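Local coordinates for aminotransferase, class V family protein (Trichomonas vaginalis, PDB 5F8V) that transfers an amino group between O-phospho-L-serine and 2-oxoglutarate as a pyridoxal-phosphate-dependent phosphoserine aminotransferase, a step that probably serves L-serine biosynthesis, at the interface of chains A and B. Numbering follows the deposited sequence. Chains: chain A/B, Aminotransferase, class V family protein.

Contact 1: the interface of chains A and B. Residues chain A 5-6, 8, 332, 334; chain B 34-36.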
# COMPACT_ATOMS: atom_id res chain seq x y z
N ARG A 5 -17.69 -21.77 1.94
CA ARG A 5 -16.61 -21.24 1.04
C ARG A 5 -16.99 -21.48 -0.41
O ARG A 5 -17.39 -22.59 -0.78
CB ARG A 5 -15.27 -21.93 1.33
CG ARG A 5 -14.73 -21.71 2.74
CD ARG A 5 -14.02 -20.38 2.86
NE ARG A 5 -12.75 -20.40 2.13
CZ ARG A 5 -12.01 -19.34 1.83
NH1 ARG A 5 -12.38 -18.11 2.21
NH2 ARG A 5 -10.87 -19.51 1.16
N ALA A 6 -16.88 -20.44 -1.23
CA ALA A 6 -17.14 -20.55 -2.67
C ALA A 6 -15.91 -21.05 -3.38
O ALA A 6 -14.81 -21.04 -2.83
CB ALA A 6 -17.57 -19.20 -3.23
N ASN A 8 -13.52 -19.92 -5.86
CA ASN A 8 -13.16 -18.56 -6.23
C ASN A 8 -12.09 -18.54 -7.32
O ASN A 8 -10.92 -18.86 -7.06
CB ASN A 8 -12.68 -17.83 -4.97
CG ASN A 8 -12.34 -16.37 -5.21
OD1 ASN A 8 -12.66 -15.80 -6.24
ND2 ASN A 8 -11.69 -15.77 -4.23
N LYS A 332 -21.89 -21.81 -7.63
CA LYS A 332 -20.85 -21.20 -6.78
C LYS A 332 -19.40 -21.27 -7.35
O LYS A 332 -18.42 -21.28 -6.60
CB LYS A 332 -20.93 -21.75 -5.34
CG LYS A 332 -22.06 -21.15 -4.51
CD LYS A 332 -21.92 -21.45 -3.02
CE LYS A 332 -20.82 -20.63 -2.33
NZ LYS A 332 -21.15 -19.18 -2.13
N LEU A 334 -17.23 -18.92 -9.02
CA LEU A 334 -17.31 -17.46 -9.11
C LEU A 334 -16.17 -16.83 -9.89
O LEU A 334 -15.02 -17.27 -9.81
CB LEU A 334 -17.35 -16.87 -7.70
CG LEU A 334 -18.53 -17.31 -6.81
CD1 LEU A 334 -18.43 -16.65 -5.44
CD2 LEU A 334 -19.87 -17.00 -7.46
N SER B 34 -20.44 -13.87 1.18
CA SER B 34 -19.94 -14.03 -0.20
C SER B 34 -19.27 -15.37 -0.48
O SER B 34 -18.94 -15.67 -1.62
CB SER B 34 -18.94 -12.91 -0.53
OG SER B 34 -17.72 -13.05 0.20
N GLY B 35 -19.13 -16.20 0.54
CA GLY B 35 -18.22 -17.34 0.53
C GLY B 35 -16.72 -17.05 0.35
O GLY B 35 -15.97 -17.95 -0.03
N MET B 36 -16.30 -15.81 0.64
CA MET B 36 -14.90 -15.38 0.46
C MET B 36 -14.51 -14.39 1.56
O MET B 36 -15.34 -13.64 2.05
CB MET B 36 -14.73 -14.68 -0.91
CG MET B 36 -14.97 -15.58 -2.13
SD MET B 36 -15.09 -14.67 -3.68
CE MET B 36 -16.75 -13.99 -3.58
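A short loop of chain B, B:Ser34 to B:Met36, lies against the N-terminal segment of chain A and strand 333-334, which holds A:Leu334, forming a small part of the subunit interface that hides 221 Å² in all. Its polar element is a backbone hydrogen bond: A:Ala6 N donates to B:Gly35 O over 2.9 Å. The bond is nearly straight, 175° at the hydrogen, and the donor lies in the carbonyl plane on a lone pair, so the contact is made main chain to main chain. B:Gly35, with phi and psi both positive, turns the loop so that this carbonyl points at chain A.

B:Met36 carries the apolar part. Its CG is anti to its own carbonyl carbon, and the chain runs extended through chi2. Beyond CB, CG reaches the amide of A:Asn8, 3.9 Å from ND2. The thioether SD then sits over the flat face of that amide, almost directly above A:Asn8 CG at 3.6 Å and about as far from OD1 (3.7 Å) and ND2 (3.6 Å), with the two side chains crossing at about a right angle. A:Asn8 offers this face with its CG anti to the backbone N (chi1 -177°). A bend at chi3, -76°, swings the terminal methyl away from the amide towards A:Leu334, where B:Met36 CE stops 3.7 Å from the branch methyl CD1.

Contact 2: the interface of chains A and B. Residues chain A 115-118, 226; chain B 115-118, 226.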
# COMPACT_ATOMS: atom_id res chain seq x y z
N LEU A 115 6.34 8.58 -19.25
CA LEU A 115 7.27 9.35 -18.42
C LEU A 115 8.30 10.14 -19.24
O LEU A 115 8.70 11.22 -18.83
CB LEU A 115 7.99 8.43 -17.42
CG LEU A 115 7.14 7.82 -16.29
CD1 LEU A 115 7.91 6.72 -15.59
CD2 LEU A 115 6.68 8.87 -15.29
N ALA A 116 8.73 9.58 -20.38
CA ALA A 116 9.56 10.28 -21.36
C ALA A 116 10.84 10.87 -20.77
O ALA A 116 11.01 12.08 -20.72
CB ALA A 116 8.75 11.36 -22.08
N PHE A 117 11.73 10.00 -20.30
CA PHE A 117 13.02 10.44 -19.78
C PHE A 117 13.87 10.94 -20.95
O PHE A 117 14.10 10.17 -21.88
CB PHE A 117 13.72 9.31 -19.01
CG PHE A 117 13.07 8.99 -17.69
CD1 PHE A 117 12.20 7.91 -17.56
CD2 PHE A 117 13.33 9.77 -16.57
CE1 PHE A 117 11.60 7.61 -16.34
CE2 PHE A 117 12.73 9.48 -15.34
CZ PHE A 117 11.87 8.39 -15.23
N PRO A 118 14.29 12.23 -20.94
CA PRO A 118 15.05 12.78 -22.07
C PRO A 118 16.23 11.91 -22.48
O PRO A 118 16.97 11.43 -21.61
CB PRO A 118 15.55 14.13 -21.53
CG PRO A 118 14.49 14.54 -20.59
CD PRO A 118 14.03 13.27 -19.92
N PHE A 226 13.64 13.59 -10.19
CA PHE A 226 12.21 13.61 -9.85
C PHE A 226 11.65 12.26 -9.38
O PHE A 226 10.44 12.07 -9.36
CB PHE A 226 11.35 14.19 -10.99
CG PHE A 226 11.92 15.44 -11.60
CD1 PHE A 226 11.84 16.65 -10.92
CD2 PHE A 226 12.55 15.41 -12.84
CE1 PHE A 226 12.38 17.80 -11.47
CE2 PHE A 226 13.09 16.56 -13.39
CZ PHE A 226 13.00 17.76 -12.71
N LEU B 115 13.25 17.14 -4.72
CA LEU B 115 12.69 16.88 -6.05
C LEU B 115 13.07 17.98 -7.05
O LEU B 115 13.24 17.70 -8.24
CB LEU B 115 11.16 16.73 -5.99
CG LEU B 115 10.64 15.43 -5.38
CD1 LEU B 115 9.20 15.60 -4.92
CD2 LEU B 115 10.76 14.27 -6.36
N ALA B 116 13.18 19.22 -6.56
CA ALA B 116 13.77 20.34 -7.32
C ALA B 116 13.10 20.57 -8.67
O ALA B 116 13.75 20.50 -9.72
CB ALA B 116 15.27 20.13 -7.50
N PHE B 117 11.80 20.83 -8.65
CA PHE B 117 11.07 21.19 -9.87
C PHE B 117 11.61 22.54 -10.38
O PHE B 117 11.65 23.50 -9.60
CB PHE B 117 9.57 21.26 -9.60
CG PHE B 117 8.94 19.93 -9.27
CD1 PHE B 117 8.82 18.95 -10.25
CD2 PHE B 117 8.48 19.65 -7.99
CE1 PHE B 117 8.25 17.72 -9.96
CE2 PHE B 117 7.90 18.42 -7.69
CZ PHE B 117 7.79 17.45 -8.68
N PRO B 118 12.06 22.61 -11.66
CA PRO B 118 12.64 23.85 -12.22
C PRO B 118 11.77 25.10 -12.08
O PRO B 118 10.56 25.04 -12.28
CB PRO B 118 12.80 23.51 -13.71
CG PRO B 118 13.02 22.04 -13.73
CD PRO B 118 12.21 21.48 -12.59
N PHE B 226 7.11 13.86 -15.31
CA PHE B 226 7.65 12.67 -14.62
C PHE B 226 6.85 12.21 -13.40
O PHE B 226 7.38 11.49 -12.56
CB PHE B 226 9.13 12.84 -14.22
CG PHE B 226 10.01 13.34 -15.32
CD1 PHE B 226 10.45 12.48 -16.31
CD2 PHE B 226 10.39 14.68 -15.37
CE1 PHE B 226 11.26 12.95 -17.34
CE2 PHE B 226 11.20 15.16 -16.39
CZ PHE B 226 11.64 14.29 -17.38
O HOH W 1 6.88 13.24 -18.04
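This is a two-fold symmetric, mainly apolar homodimer contact, in which A:Phe226 and B:Phe226 each cross to the partner and pack against its 115-118 segment, an exchange of aromatic side chains that should help hold the dimer. Each phenylalanine loses far more surface than any neighbour in the patch, 116 Å² for A:Phe226 and 123 Å² for B:Phe226, and no direct polar bond joins the chains here.

The two side chains cross obliquely, but their rings lie nearly parallel and displaced, so that the CD2/CE2 rims meet, A:Phe226 CD2 3.4 Å from B:Phe226 CD2. The opposite rim of each ring goes to the partner chain. B:Phe226 CD1 lies 3.3 Å from the carbonyl oxygen A:Leu115 O, and B:Phe226 CE1 is 3.5 Å from A:Ala116 O; both oxygens stand off the ring plane, on the same side, near the CD1/CE1 rim. The ring tip meets a proline tip to tip, B:Phe226 CZ being 3.6 Å from A:Pro118 CD. On the other side, the CD1-CE1 edge of B:Phe226 lies over the rim of the A:Phe117 face, the planes inclined by about 30° and A:Phe117 CD2 3.9 Å from B:Phe226 CE1, while A:Phe117 CA lies at the edge of the B:Phe226 ring, in plane. The A ring makes the same carbonyl, proline and Phe117 contacts with chain B.

In both copies CG is anti to the carbonyl carbon (chi1 -45° and -49°), and positive phi and psi shape the backbone that presents the ring. A water joins the chains at one copy: it lies 2.8 Å from A:Leu115 O and 2.8 Å from B:Phe226 N, linking the two, while standing over one face of the B ring near its rim.

In the fold, residue 226 belongs to the loop between the 3-10 helices 216-220 and 229-231, and its receptor is the C-terminal end of helix 103-115 with the loop leading to strand 121-124.

The C-alpha centres of contact 1 and contact 2 lie about 45 Å apart, and the two share no residue and no secondary-structure element. Contact 1 draws on chain segments near the N terminus together with strand 333-334, whereas contact 2 joins helix 103-115 and the loop around residue 226. Both belong to one two-fold interface, so contact 1 has a twin with the chains exchanged, while contact 2 already contains both halves of its exchange. Ties at such widely separated places should restrict rocking of one subunit against the other, although the coordinates alone do not measure that effect.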